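Local coordinates for protein proline dehydrogenase (Deinococcus radiodurans, PDB 4H6Q) that catalyses the FAD-dependent oxidation of L-proline to (S)-1-pyrroline-5-carboxylate, the first step in the degradation of proline to glutamate, with a quinone as electron acceptor, at residues M190-Y195 with V229-E234; L167-Y172 with Q211-L216. All blocks are in the same frame, centred on the assembly; numbering follows the deposited sequence.

In the fold
Contacts 1 and 2 sit where loops leave the C-terminal ends of neighbouring parallel strands of this beta/alpha barrel, and they illustrate how cofactor-holding loops are tied together. Of the elements joined here, strand 163-168 comes first, running into 169-172. Next is strand 188-191 with its loop to Y195, then helix 206-222 and strand 227-230. Contact 2 closes the chain from 167-172 to the helix at 211-216; contact 1 closes the beta-alpha-beta crossover from 190-195 to 229-234. Their segments alternate, so the two closures cross rather than nest. They touch where S169 N meets V191 O and Y213 OH meets M190 O, and both reach FAD.

Contact 1: M190-Y195 with V229-E234; sequences MVKGAY and VATHDE. With FAD (flavin-adenine dinucleotide), chain C.
K192 NZ is gripped by D233 OD2 of the facing segment at 2.8 Å, by O1A of the FAD pyrophosphate and, beyond the two segments, by D210 in a second salt bridge. The lysine chain is extended beyond CG and crosses the aspartate side chain at about a right angle; D233 CG stands anti to its backbone N (chi1 -180°), and OD2 offers the ammonium its anti lone pair. At their ends, strands 188-191 and 227-230 run parallel, with A230 N donating to M190 O at 3.2 Å, while V191 CG1 lies 3.8 Å from A230 CB. V191 lies over one face of the isoalloxazine, CG2 within 3.3 Å of FAD N1 and CG1 by FAD C9A and N10.

Past the strand ends the backbones turn to the cofactor. A194 N donates to FAD O2 at 2.9 Å; T231 OG1 gives its proton to FAD O1P at 2.8 Å and accepts from D233 N, an ST turn. FAD O2P receives both H232 N and, at 2.7 Å, H232 ND1. A water joins K192 N, A230 O and FAD O1P. An alanine in place of K192 would probably leave D233 and D210 without their cationic mate and FAD O1A without this donor. Ammonium, hydroxyl, imidazole and amide donors thus share the phosphate oxygens, and the lysine's positive charge would offset some of the negative charge gathered there.

Contact 2: L167-Y172 with Q211-L216; sequences LQSYLY and QNYRRL. With FAD (flavin-adenine dinucleotide), chain C.
The turn that follows barrel strand 163-168 meets helix 206-222 here, with S169 set against N212, Y213 and L216. S169 CB comes to 3.4 Å from Y213 N, pressing the serine directly onto the helix backbone. Its OG occupies the crowded position between the backbone N and the carbonyl carbon (chi1 76°), which directs the hydroxyl to the edge of the Y213 ring, in the ring plane, and to 3.5 Å from Y213 CB. The hydroxyl's polar partner lies one turn earlier in the helix, at the backbone O of V209. On another flank of the serine, L216 reaches in with one branch, CD1 lying 3.6 Å from S169 CA, while its CD2 approaches L167 CD1 more loosely.

The strand's end is shaped by a type I beta turn from Q168 to L171, and N212 meets this element of the beta/alpha barrel through its amide nitrogen. N212 ND2 donates directly to S169 O at 2.9 Å, nearly straight at 162°, close to the amide plane of N212 though tilted from the plane of the S169 carbonyl. It reaches L171 O only by way of a water, which accepts from ND2 and donates to that carbonyl. The amide's other end is held within the helix, where R215 NE and NH2 reach N212 OD1 side-on at 3.1 and 3.0 Å. Those bonds, with the one to S169 O, are consistent with a single setting of the amide.

The Q168 side chain leaves the backbone away from the helix, and its amide reaches the flavin. Q168 NE2 donates to FAD O2 at 2.8 Å, nearly straight (172°), and also to E139 O.

Contact 1: M190-Y195 with V229-E234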
ATOM      1  N   MET A 190      -1.895   8.143  -2.668  1.00  9.12           N
ATOM      2  CA  MET A 190      -1.386   8.607  -3.956  1.00  9.27           C
ATOM      3  C   MET A 190       0.050   8.157  -4.105  1.00  9.03           C
ATOM      4  O   MET A 190       0.862   8.368  -3.182  1.00  9.13           O
ATOM      5  CB  MET A 190      -1.451  10.121  -4.064  1.00  9.99           C
ATOM      6  CG  MET A 190      -2.868  10.690  -3.763  1.00  9.72           C
ATOM      7  SD  MET A 190      -4.146   9.841  -4.724  1.00 11.48           S
ATOM      8  CE  MET A 190      -5.580  10.700  -4.064  1.00 12.04           C
ATOM      9  N   VAL A 191       0.355   7.506  -5.248  1.00  9.24           N
ATOM     10  CA  VAL A 191       1.710   7.016  -5.535  1.00  9.53           C
ATOM     11  C   VAL A 191       2.042   7.470  -6.949  1.00 10.42           C
ATOM     12  O   VAL A 191       1.144   7.863  -7.705  1.00 11.73           O
ATOM     13  CB  VAL A 191       1.781   5.463  -5.457  1.00  9.85           C
ATOM     14  CG1 VAL A 191       1.317   4.987  -4.083  1.00 10.25           C
ATOM     15  CG2 VAL A 191       0.948   4.785  -6.548  1.00  9.95           C
ATOM     16  N   LYS A 192       3.316   7.402  -7.336  1.00 11.45           N
ATOM     17  CA  LYS A 192       3.708   7.671  -8.737  1.00 11.63           C
ATOM     18  C   LYS A 192       3.296   6.511  -9.650  1.00 13.20           C
ATOM     19  O   LYS A 192       2.632   6.744 -10.669  1.00 16.11           O
ATOM     20  CB  LYS A 192       5.208   8.007  -8.830  1.00 11.19           C
ATOM     21  CG  LYS A 192       5.554   9.318  -8.133  1.00 12.37           C
ATOM     22  CD  LYS A 192       6.997   9.754  -8.444  1.00 12.52           C
ATOM     23  CE  LYS A 192       7.371  10.947  -7.534  1.00 13.61           C
ATOM     24  NZ  LYS A 192       8.646  11.578  -8.053  1.00 13.90           N
ATOM     25  N   GLY A 193       3.691   5.291  -9.335  1.00 13.23           N
ATOM     26  CA  GLY A 193       3.328   4.124 -10.129  1.00 13.07           C
ATOM     27  C   GLY A 193       4.495   3.172 -10.303  1.00 13.16           C
ATOM     28  O   GLY A 193       5.578   3.609 -10.672  1.00 14.98           O
ATOM     29  N   ALA A 194       4.272   1.880 -10.028  1.00 13.19           N
ATOM     30  CA  ALA A 194       5.368   0.908  -9.901  1.00 13.39           C
ATOM     31  C   ALA A 194       5.666   0.086 -11.135  1.00 14.45           C
ATOM     32  O   ALA A 194       6.683  -0.595 -11.150  1.00 17.18           O
ATOM     33  CB  ALA A 194       5.131  -0.047  -8.741  1.00 14.31           C
ATOM     34  N   TYR A 195       4.810   0.131 -12.148  1.00 13.32           N
ATOM     35  CA  TYR A 195       4.823  -0.869 -13.236  1.00 14.78           C
ATOM     36  C   TYR A 195       5.318  -0.284 -14.560  1.00 16.33           C
ATOM     37  O   TYR A 195       5.464   0.936 -14.693  1.00 17.94           O
ATOM     38  CB  TYR A 195       3.424  -1.501 -13.385  1.00 15.55           C
ATOM     39  CG  TYR A 195       2.993  -2.194 -12.114  1.00 15.07           C
ATOM     40  CD1 TYR A 195       3.353  -3.529 -11.851  1.00 17.03           C
ATOM     41  CD2 TYR A 195       2.262  -1.515 -11.157  1.00 14.09           C
ATOM     42  CE1 TYR A 195       2.981  -4.157 -10.665  1.00 17.89           C
ATOM     43  CE2 TYR A 195       1.907  -2.132  -9.979  1.00 15.76           C
ATOM     44  CZ  TYR A 195       2.243  -3.445  -9.745  1.00 15.20           C
ATOM     45  OH  TYR A 195       1.866  -3.997  -8.542  1.00 17.98           O
ATOM     46  N   VAL A 229       0.118  10.302   1.479  1.00  7.89           N
ATOM     47  CA  VAL A 229       1.076  10.875   0.528  1.00  8.51           C
ATOM     48  C   VAL A 229       2.287   9.937   0.494  1.00  8.85           C
ATOM     49  O   VAL A 229       3.226  10.070   1.292  1.00  8.48           O
ATOM     50  CB  VAL A 229       1.457  12.308   0.957  1.00  8.68           C
ATOM     51  CG1 VAL A 229       2.438  12.948  -0.039  1.00 10.05           C
ATOM     52  CG2 VAL A 229       0.189  13.174   1.055  1.00 10.56           C
ATOM     53  N   ALA A 230       2.195   8.920  -0.377  1.00  9.22           N
ATOM     54  CA  ALA A 230       3.185   7.836  -0.420  1.00  8.42           C
ATOM     55  C   ALA A 230       4.266   8.140  -1.445  1.00  9.23           C
ATOM     56  O   ALA A 230       4.068   7.917  -2.649  1.00 10.73           O
ATOM     57  CB  ALA A 230       2.482   6.517  -0.765  1.00  8.86           C
ATOM     58  N   THR A 231       5.386   8.666  -0.969  1.00  9.67           N
ATOM     59  CA  THR A 231       6.514   9.010  -1.827  1.00  9.50           C
ATOM     60  C   THR A 231       7.742   9.243  -0.984  1.00 10.26           C
ATOM     61  O   THR A 231       7.625   9.565   0.226  1.00 11.09           O
ATOM     62  CB  THR A 231       6.217  10.290  -2.686  1.00  9.92           C
ATOM     63  OG1 THR A 231       7.292  10.518  -3.606  1.00 11.04           O
ATOM     64  CG2 THR A 231       6.047  11.571  -1.815  1.00 12.41           C
ATOM     65  N   HIS A 232       8.917   9.083  -1.599  1.00 10.93           N
ATOM     66  CA  HIS A 232      10.172   9.452  -0.937  1.00 11.28           C
ATOM     67  C   HIS A 232      10.789  10.695  -1.606  1.00 12.14           C
ATOM     68  O   HIS A 232      11.939  11.057  -1.329  1.00 13.41           O
ATOM     69  CB  HIS A 232      11.176   8.299  -0.963  1.00 11.94           C
ATOM     70  CG  HIS A 232      10.547   6.957  -0.720  1.00 10.39           C
ATOM     71  ND1 HIS A 232      10.076   6.170  -1.759  1.00 11.54           N
ATOM     72  CD2 HIS A 232      10.317   6.256   0.426  1.00 10.96           C
ATOM     73  CE1 HIS A 232       9.559   5.057  -1.257  1.00 10.70           C
ATOM     74  NE2 HIS A 232       9.696   5.086   0.069  1.00 10.91           N
ATOM     75  N   ASP A 233      10.019  11.334  -2.492  1.00 12.58           N
ATOM     76  CA  ASP A 233      10.501  12.504  -3.246  1.00 13.05           C
ATOM     77  C   ASP A 233      10.385  13.765  -2.365  1.00 13.70           C
ATOM     78  O   ASP A 233       9.296  14.236  -2.075  1.00 13.93           O
ATOM     79  CB  ASP A 233       9.667  12.636  -4.534  1.00 12.50           C
ATOM     80  CG  ASP A 233      10.071  13.799  -5.388  1.00 12.84           C
ATOM     81  OD1 ASP A 233      10.658  14.805  -4.913  1.00 15.62           O
ATOM     82  OD2 ASP A 233       9.741  13.736  -6.600  1.00 16.17           O
ATOM     83  N   GLU A 234      11.530  14.280  -1.924  1.00 13.80           N
ATOM     84  CA  GLU A 234      11.560  15.373  -0.962  1.00 15.45           C
ATOM     85  C   GLU A 234      10.980  16.669  -1.524  1.00 14.31           C
ATOM     86  O   GLU A 234      10.402  17.480  -0.772  1.00 15.42           O
ATOM     87  CB  GLU A 234      12.989  15.617  -0.493  1.00 20.70           C
ATOM     88  CG  GLU A 234      13.226  15.150   0.875  1.00 26.87           C
ATOM     89  CD  GLU A 234      14.464  15.709   1.524  1.00 28.01           C
ATOM     90  OE1 GLU A 234      15.545  15.224   1.132  1.00 28.59           O
ATOM     91  OE2 GLU A 234      14.374  16.615   2.413  1.00 27.58           O
TER
HETATM   92  PA  FAD C2001      11.024   8.555  -7.219  0.55 14.40           P
HETATM   93  O1A FAD C2001      10.871   9.822  -8.067  0.55 15.96           O
HETATM   94  O2A FAD C2001      11.102   7.261  -7.919  0.55 18.64           O
HETATM   95  O5B FAD C2001      12.190   8.568  -6.272  0.55 12.22           O
HETATM   96  C5B FAD C2001      12.379   9.668  -5.396  0.55 12.38           C
HETATM   97  C4B FAD C2001      13.602   9.522  -4.515  0.55 11.53           C
HETATM   98  O4B FAD C2001      13.284   8.594  -3.502  0.55 10.79           O
HETATM   99  C3B FAD C2001      14.784   8.931  -5.194  0.55 13.61           C
HETATM  100  O3B FAD C2001      15.559   9.852  -5.944  0.55 16.46           O
HETATM  101  C2B FAD C2001      15.501   8.338  -4.042  0.55 11.61           C
HETATM  102  O2B FAD C2001      16.118   9.320  -3.238  0.55 15.55           O
HETATM  103  C1B FAD C2001      14.366   7.738  -3.277  0.55 10.69           C
HETATM  104  N9A FAD C2001      14.011   6.384  -3.705  0.55  9.62           N
HETATM  105  C8A FAD C2001      12.784   5.969  -4.218  0.55 10.01           C
HETATM  106  N7A FAD C2001      12.785   4.666  -4.503  0.55  9.02           N
HETATM  107  C5A FAD C2001      14.037   4.180  -4.138  0.55  7.85           C
HETATM  108  C6A FAD C2001      14.635   2.935  -4.196  0.55  9.64           C
HETATM  109  N6A FAD C2001      13.934   1.791  -4.682  0.55 10.71           N
HETATM  110  N1A FAD C2001      15.901   2.819  -3.766  0.55 10.89           N
HETATM  111  C2A FAD C2001      16.596   3.871  -3.286  0.55 12.06           C
HETATM  112  N3A FAD C2001      16.071   5.104  -3.213  0.55 10.34           N
HETATM  113  C4A FAD C2001      14.814   5.256  -3.618  0.55  9.21           C
HETATM  114  N1  FAD C2001       2.828   2.034  -6.684  0.55  8.53           N
HETATM  115  C2  FAD C2001       1.844   1.280  -7.244  0.55  8.69           C
HETATM  116  O2  FAD C2001       1.804   1.234  -8.554  0.55  7.61           O
HETATM  117  N3  FAD C2001       0.911   0.607  -6.502  0.55  9.52           N
HETATM  118  C4  FAD C2001       0.926   0.653  -5.113  0.55  9.88           C
HETATM  119  O4  FAD C2001       0.010  -0.031  -4.398  0.55 10.22           O
HETATM  120  C4X FAD C2001       1.970   1.446  -4.460  0.55  9.57           C
HETATM  121  N5  FAD C2001       2.035   1.531  -3.092  0.55  8.53           N
HETATM  122  C5X FAD C2001       3.020   2.327  -2.552  0.55  6.88           C
HETATM  123  C6  FAD C2001       3.108   2.444  -1.156  0.55  6.56           C
HETATM  124  C7  FAD C2001       4.095   3.281  -0.576  0.55  7.52           C
HETATM  125  C7M FAD C2001       4.192   3.412   0.943  0.55  9.74           C
HETATM  126  C8  FAD C2001       4.981   3.988  -1.426  0.55  6.68           C
HETATM  127  C8M FAD C2001       6.038   4.892  -0.853  0.55  6.42           C
HETATM  128  C9  FAD C2001       4.906   3.835  -2.819  0.55  7.04           C
HETATM  129  C9A FAD C2001       3.929   3.034  -3.377  0.55  8.79           C
HETATM  130  N10 FAD C2001       3.859   2.931  -4.780  0.55 11.44           N
HETATM  131  C10 FAD C2001       2.887   2.129  -5.326  0.55  9.36           C
HETATM  132  C1' FAD C2001       4.746   3.673  -5.661  0.55 13.33           C
HETATM  133  C2' FAD C2001       5.924   2.941  -6.224  0.55 16.62           C
HETATM  134  O2' FAD C2001       6.300   1.984  -5.240  0.55 17.79           O
HETATM  135  C3' FAD C2001       6.768   4.183  -6.601  0.55 19.73           C
HETATM  136  O3' FAD C2001       6.689   4.578  -7.938  0.55 17.45           O
HETATM  137  C4' FAD C2001       8.172   4.226  -6.142  0.55 21.36           C
HETATM  138  O4' FAD C2001       8.101   4.125  -4.764  0.55 21.81           O
HETATM  139  C5' FAD C2001       8.783   5.551  -6.576  0.55 18.59           C
HETATM  140  O5' FAD C2001       9.338   6.173  -5.459  0.55 13.44           O
HETATM  141  P   FAD C2001       9.081   7.705  -5.112  0.55 10.42           P
HETATM  142  O1P FAD C2001       7.620   8.250  -5.129  0.55  9.51           O
HETATM  143  O2P FAD C2001       9.986   7.915  -3.868  0.55 13.71           O
HETATM  144  O3P FAD C2001       9.884   8.574  -6.211  0.55 13.05           O
HETATM  145  O   HOH W   1       5.114   7.113  -5.093  1.00 11.77           O

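Contact 2: L167-Y172 with Q211-L216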
ATOM      1  N   LEU A 167      -4.248   5.351  -5.966  1.00  9.21           N
ATOM      2  CA  LEU A 167      -4.250   5.841  -7.350  1.00 10.05           C
ATOM      3  C   LEU A 167      -2.851   6.227  -7.739  1.00 10.07           C
ATOM      4  O   LEU A 167      -2.075   6.821  -6.929  1.00 10.83           O
ATOM      5  CB  LEU A 167      -5.194   7.022  -7.574  1.00 10.77           C
ATOM      6  CG  LEU A 167      -6.674   6.675  -7.392  1.00 11.68           C
ATOM      7  CD1 LEU A 167      -7.506   7.909  -7.396  1.00 12.76           C
ATOM      8  CD2 LEU A 167      -7.179   5.710  -8.464  1.00 13.01           C
ATOM      9  N   GLN A 168      -2.535   5.912  -8.999  1.00 10.29           N
ATOM     10  CA  GLN A 168      -1.156   6.101  -9.508  1.00 11.25           C
ATOM     11  C   GLN A 168      -1.080   7.350 -10.386  1.00 11.27           C
ATOM     12  O   GLN A 168      -1.820   7.461 -11.415  1.00 12.47           O
ATOM     13  CB  GLN A 168      -0.692   4.879 -10.328  1.00 11.21           C
ATOM     14  CG  GLN A 168      -0.697   3.573  -9.542  1.00 10.98           C
ATOM     15  CD  GLN A 168      -1.095   2.393 -10.370  1.00 11.21           C
ATOM     16  OE1 GLN A 168      -2.044   2.486 -11.154  1.00 13.07           O
ATOM     17  NE2 GLN A 168      -0.464   1.257 -10.146  1.00 11.82           N
ATOM     18  N   SER A 169      -0.198   8.291 -10.053  1.00 11.31           N
ATOM     19  CA  SER A 169      -0.159   9.574 -10.780  1.00 11.73           C
ATOM     20  C   SER A 169       0.377   9.449 -12.194  1.00 13.41           C
ATOM     21  O   SER A 169       0.222  10.380 -13.001  1.00 14.09           O
ATOM     22  CB  SER A 169       0.656  10.634 -10.033  1.00 12.48           C
ATOM     23  OG  SER A 169       2.080  10.414 -10.161  1.00 13.41           O
ATOM     24  N   TYR A 170       1.037   8.344 -12.539  1.00 13.00           N
ATOM     25  CA  TYR A 170       1.516   8.224 -13.914  1.00 14.21           C
ATOM     26  C   TYR A 170       0.419   7.922 -14.912  1.00 14.63           C
ATOM     27  O   TYR A 170       0.644   8.074 -16.128  1.00 16.28           O
ATOM     28  CB  TYR A 170       2.734   7.282 -14.056  1.00 15.78           C
ATOM     29  CG  TYR A 170       2.575   5.775 -13.809  1.00 14.96           C
ATOM     30  CD1 TYR A 170       3.712   4.954 -13.876  1.00 14.64           C
ATOM     31  CD2 TYR A 170       1.364   5.167 -13.440  1.00 14.62           C
ATOM     32  CE1 TYR A 170       3.650   3.559 -13.648  1.00 16.79           C
ATOM     33  CE2 TYR A 170       1.290   3.784 -13.183  1.00 14.67           C
ATOM     34  CZ  TYR A 170       2.440   2.992 -13.274  1.00 13.33           C
ATOM     35  OH  TYR A 170       2.361   1.639 -13.015  1.00 14.86           O
ATOM     36  N   LEU A 171      -0.775   7.535 -14.461  1.00 14.51           N
ATOM     37  CA  LEU A 171      -1.859   7.191 -15.417  1.00 14.29           C
ATOM     38  C   LEU A 171      -2.700   8.408 -15.796  1.00 15.63           C
ATOM     39  O   LEU A 171      -3.137   9.168 -14.923  1.00 15.67           O
ATOM     40  CB  LEU A 171      -2.798   6.123 -14.846  1.00 13.70           C
ATOM     41  CG  LEU A 171      -2.220   4.749 -14.504  1.00 13.13           C
ATOM     42  CD1 LEU A 171      -3.358   3.760 -14.180  1.00 15.94           C
ATOM     43  CD2 LEU A 171      -1.354   4.186 -15.610  1.00 14.45           C
ATOM     44  N   TYR A 172      -2.984   8.564 -17.089  1.00 16.31           N
ATOM     45  CA  TYR A 172      -3.865   9.626 -17.535  1.00 16.80           C
ATOM     46  C   TYR A 172      -5.239   9.572 -16.900  1.00 18.06           C
ATOM     47  O   TYR A 172      -5.858  10.624 -16.727  1.00 18.69           O
ATOM     48  CB  TYR A 172      -4.061   9.549 -19.058  1.00 17.43           C
ATOM     49  CG  TYR A 172      -2.787   9.551 -19.861  1.00 20.32           C
ATOM     50  CD1 TYR A 172      -1.914  10.637 -19.842  1.00 21.14           C
ATOM     51  CD2 TYR A 172      -2.496   8.499 -20.719  1.00 22.66           C
ATOM     52  CE1 TYR A 172      -0.755  10.638 -20.639  1.00 22.20           C
ATOM     53  CE2 TYR A 172      -1.351   8.496 -21.495  1.00 24.08           C
ATOM     54  CZ  TYR A 172      -0.489   9.574 -21.462  1.00 22.50           C
ATOM     55  OH  TYR A 172       0.661   9.566 -22.250  1.00 24.68           O
ATOM     56  N   GLN A 211       3.885  16.372 -11.582  1.00 16.16           N
ATOM     57  CA  GLN A 211       2.833  17.366 -11.501  1.00 17.07           C
ATOM     58  C   GLN A 211       1.480  16.730 -11.219  1.00 16.59           C
ATOM     59  O   GLN A 211       0.691  17.240 -10.403  1.00 16.38           O
ATOM     60  CB  GLN A 211       2.758  18.212 -12.765  1.00 19.76           C
ATOM     61  CG  GLN A 211       2.013  19.508 -12.491  1.00 28.12           C
ATOM     62  CD  GLN A 211       2.591  20.294 -11.256  1.00 36.73           C
ATOM     63  OE1 GLN A 211       3.825  20.343 -11.006  1.00 40.30           O
ATOM     64  NE2 GLN A 211       1.699  20.896 -10.498  1.00 40.07           N
ATOM     65  N   ASN A 212       1.216  15.611 -11.891  1.00 15.78           N
ATOM     66  CA  ASN A 212      -0.071  14.933 -11.729  1.00 14.21           C
ATOM     67  C   ASN A 212      -0.184  14.388 -10.307  1.00 14.15           C
ATOM     68  O   ASN A 212      -1.287  14.328  -9.752  1.00 13.61           O
ATOM     69  CB  ASN A 212      -0.251  13.817 -12.768  1.00 14.96           C
ATOM     70  CG  ASN A 212      -1.696  13.471 -12.978  1.00 15.90           C
ATOM     71  OD1 ASN A 212      -2.525  14.371 -13.174  1.00 18.48           O
ATOM     72  ND2 ASN A 212      -2.029  12.182 -12.979  1.00 15.84           N
ATOM     73  N   TYR A 213       0.955  13.998  -9.716  1.00 12.73           N
ATOM     74  CA  TYR A 213       0.993  13.573  -8.324  1.00 11.71           C
ATOM     75  C   TYR A 213       0.474  14.674  -7.403  1.00 11.91           C
ATOM     76  O   TYR A 213      -0.409  14.440  -6.528  1.00 12.17           O
ATOM     77  CB  TYR A 213       2.416  13.133  -7.943  1.00 11.28           C
ATOM     78  CG  TYR A 213       2.482  12.478  -6.577  1.00 11.04           C
ATOM     79  CD1 TYR A 213       2.476  11.096  -6.449  1.00 10.69           C
ATOM     80  CD2 TYR A 213       2.525  13.259  -5.392  1.00 11.36           C
ATOM     81  CE1 TYR A 213       2.523  10.476  -5.189  1.00 10.49           C
ATOM     82  CE2 TYR A 213       2.580  12.657  -4.164  1.00 11.13           C
ATOM     83  CZ  TYR A 213       2.560  11.283  -4.059  1.00 10.01           C
ATOM     84  OH  TYR A 213       2.562  10.710  -2.802  1.00 10.76           O
ATOM     85  N   ARG A 214       0.998  15.882  -7.577  1.00 13.11           N
ATOM     86  CA  ARG A 214       0.506  17.015  -6.805  1.00 13.81           C
ATOM     87  C   ARG A 214      -0.989  17.244  -7.004  1.00 13.89           C
ATOM     88  O   ARG A 214      -1.697  17.479  -6.026  1.00 13.73           O
ATOM     89  CB  ARG A 214       1.296  18.279  -7.139  1.00 15.44           C
ATOM     90  CG  ARG A 214       2.750  18.208  -6.718  1.00 15.40           C
ATOM     91  CD  ARG A 214       3.495  19.431  -7.262  1.00 18.20           C
ATOM     92  NE  ARG A 214       4.829  19.597  -6.698  1.00 19.50           N
ATOM     93  CZ  ARG A 214       5.900  18.938  -7.097  1.00 21.77           C
ATOM     94  NH1 ARG A 214       5.801  18.053  -8.096  1.00 23.23           N
ATOM     95  NH2 ARG A 214       7.080  19.201  -6.517  1.00 22.14           N
ATOM     96  N   ARG A 215      -1.482  17.205  -8.249  1.00 14.13           N
ATOM     97  CA  ARG A 215      -2.914  17.422  -8.489  1.00 15.50           C
ATOM     98  C   ARG A 215      -3.742  16.390  -7.731  1.00 14.38           C
ATOM     99  O   ARG A 215      -4.766  16.733  -7.141  1.00 14.78           O
ATOM    100  CB  ARG A 215      -3.244  17.390 -10.007  1.00 16.72           C
ATOM    101  CG  ARG A 215      -2.609  18.520 -10.797  1.00 20.48           C
ATOM    102  CD  ARG A 215      -3.172  18.578 -12.231  1.00 25.65           C
ATOM    103  NE  ARG A 215      -2.647  17.485 -13.046  1.00 33.75           N
ATOM    104  CZ  ARG A 215      -1.743  17.636 -14.015  1.00 36.76           C
ATOM    105  NH1 ARG A 215      -1.284  18.853 -14.310  1.00 39.58           N
ATOM    106  NH2 ARG A 215      -1.313  16.587 -14.701  1.00 34.90           N
ATOM    107  N   LEU A 216      -3.318  15.123  -7.730  1.00 12.80           N
ATOM    108  CA  LEU A 216      -4.091  14.093  -7.037  1.00 12.38           C
ATOM    109  C   LEU A 216      -4.164  14.385  -5.524  1.00 11.48           C
ATOM    110  O   LEU A 216      -5.238  14.293  -4.912  1.00 12.19           O
ATOM    111  CB  LEU A 216      -3.464  12.702  -7.251  1.00 12.56           C
ATOM    112  CG  LEU A 216      -3.852  12.036  -8.569  1.00 13.78           C
ATOM    113  CD1 LEU A 216      -2.923  10.856  -8.777  1.00 15.80           C
ATOM    114  CD2 LEU A 216      -5.329  11.571  -8.537  1.00 13.75           C
TER
HETATM  115  PA  FAD C2001      11.024   8.555  -7.219  0.55 14.40           P
HETATM  116  O1A FAD C2001      10.871   9.822  -8.067  0.55 15.96           O
HETATM  117  O2A FAD C2001      11.102   7.261  -7.919  0.55 18.64           O
HETATM  118  O5B FAD C2001      12.190   8.568  -6.272  0.55 12.22           O
HETATM  119  C5B FAD C2001      12.379   9.668  -5.396  0.55 12.38           C
HETATM  120  C4B FAD C2001      13.602   9.522  -4.515  0.55 11.53           C
HETATM  121  O4B FAD C2001      13.284   8.594  -3.502  0.55 10.79           O
HETATM  122  C3B FAD C2001      14.784   8.931  -5.194  0.55 13.61           C
HETATM  123  O3B FAD C2001      15.559   9.852  -5.944  0.55 16.46           O
HETATM  124  C2B FAD C2001      15.501   8.338  -4.042  0.55 11.61           C
HETATM  125  O2B FAD C2001      16.118   9.320  -3.238  0.55 15.55           O
HETATM  126  C1B FAD C2001      14.366   7.738  -3.277  0.55 10.69           C
HETATM  127  N9A FAD C2001      14.011   6.384  -3.705  0.55  9.62           N
HETATM  128  C8A FAD C2001      12.784   5.969  -4.218  0.55 10.01           C
HETATM  129  N7A FAD C2001      12.785   4.666  -4.503  0.55  9.02           N
HETATM  130  C5A FAD C2001      14.037   4.180  -4.138  0.55  7.85           C
HETATM  131  C6A FAD C2001      14.635   2.935  -4.196  0.55  9.64           C
HETATM  132  N6A FAD C2001      13.934   1.791  -4.682  0.55 10.71           N
HETATM  133  N1A FAD C2001      15.901   2.819  -3.766  0.55 10.89           N
HETATM  134  C2A FAD C2001      16.596   3.871  -3.286  0.55 12.06           C
HETATM  135  N3A FAD C2001      16.071   5.104  -3.213  0.55 10.34           N
HETATM  136  C4A FAD C2001      14.814   5.256  -3.618  0.55  9.21           C
HETATM  137  N1  FAD C2001       2.828   2.034  -6.684  0.55  8.53           N
HETATM  138  C2  FAD C2001       1.844   1.280  -7.244  0.55  8.69           C
HETATM  139  O2  FAD C2001       1.804   1.234  -8.554  0.55  7.61           O
HETATM  140  N3  FAD C2001       0.911   0.607  -6.502  0.55  9.52           N
HETATM  141  C4  FAD C2001       0.926   0.653  -5.113  0.55  9.88           C
HETATM  142  O4  FAD C2001       0.010  -0.031  -4.398  0.55 10.22           O
HETATM  143  C4X FAD C2001       1.970   1.446  -4.460  0.55  9.57           C
HETATM  144  N5  FAD C2001       2.035   1.531  -3.092  0.55  8.53           N
HETATM  145  C5X FAD C2001       3.020   2.327  -2.552  0.55  6.88           C
HETATM  146  C6  FAD C2001       3.108   2.444  -1.156  0.55  6.56           C
HETATM  147  C7  FAD C2001       4.095   3.281  -0.576  0.55  7.52           C
HETATM  148  C7M FAD C2001       4.192   3.412   0.943  0.55  9.74           C
HETATM  149  C8  FAD C2001       4.981   3.988  -1.426  0.55  6.68           C
HETATM  150  C8M FAD C2001       6.038   4.892  -0.853  0.55  6.42           C
HETATM  151  C9  FAD C2001       4.906   3.835  -2.819  0.55  7.04           C
HETATM  152  C9A FAD C2001       3.929   3.034  -3.377  0.55  8.79           C
HETATM  153  N10 FAD C2001       3.859   2.931  -4.780  0.55 11.44           N
HETATM  154  C10 FAD C2001       2.887   2.129  -5.326  0.55  9.36           C
HETATM  155  C1' FAD C2001       4.746   3.673  -5.661  0.55 13.33           C
HETATM  156  C2' FAD C2001       5.924   2.941  -6.224  0.55 16.62           C
HETATM  157  O2' FAD C2001       6.300   1.984  -5.240  0.55 17.79           O
HETATM  158  C3' FAD C2001       6.768   4.183  -6.601  0.55 19.73           C
HETATM  159  O3' FAD C2001       6.689   4.578  -7.938  0.55 17.45           O
HETATM  160  C4' FAD C2001       8.172   4.226  -6.142  0.55 21.36           C
HETATM  161  O4' FAD C2001       8.101   4.125  -4.764  0.55 21.81           O
HETATM  162  C5' FAD C2001       8.783   5.551  -6.576  0.55 18.59           C
HETATM  163  O5' FAD C2001       9.338   6.173  -5.459  0.55 13.44           O
HETATM  164  P   FAD C2001       9.081   7.705  -5.112  0.55 10.42           P
HETATM  165  O1P FAD C2001       7.620   8.250  -5.129  0.55  9.51           O
HETATM  166  O2P FAD C2001       9.986   7.915  -3.868  0.55 13.71           O
HETATM  167  O3P FAD C2001       9.884   8.574  -6.211  0.55 13.05           O
HETATM  168  O   HOH W   2      -4.583  11.636 -14.174  1.00 18.68           O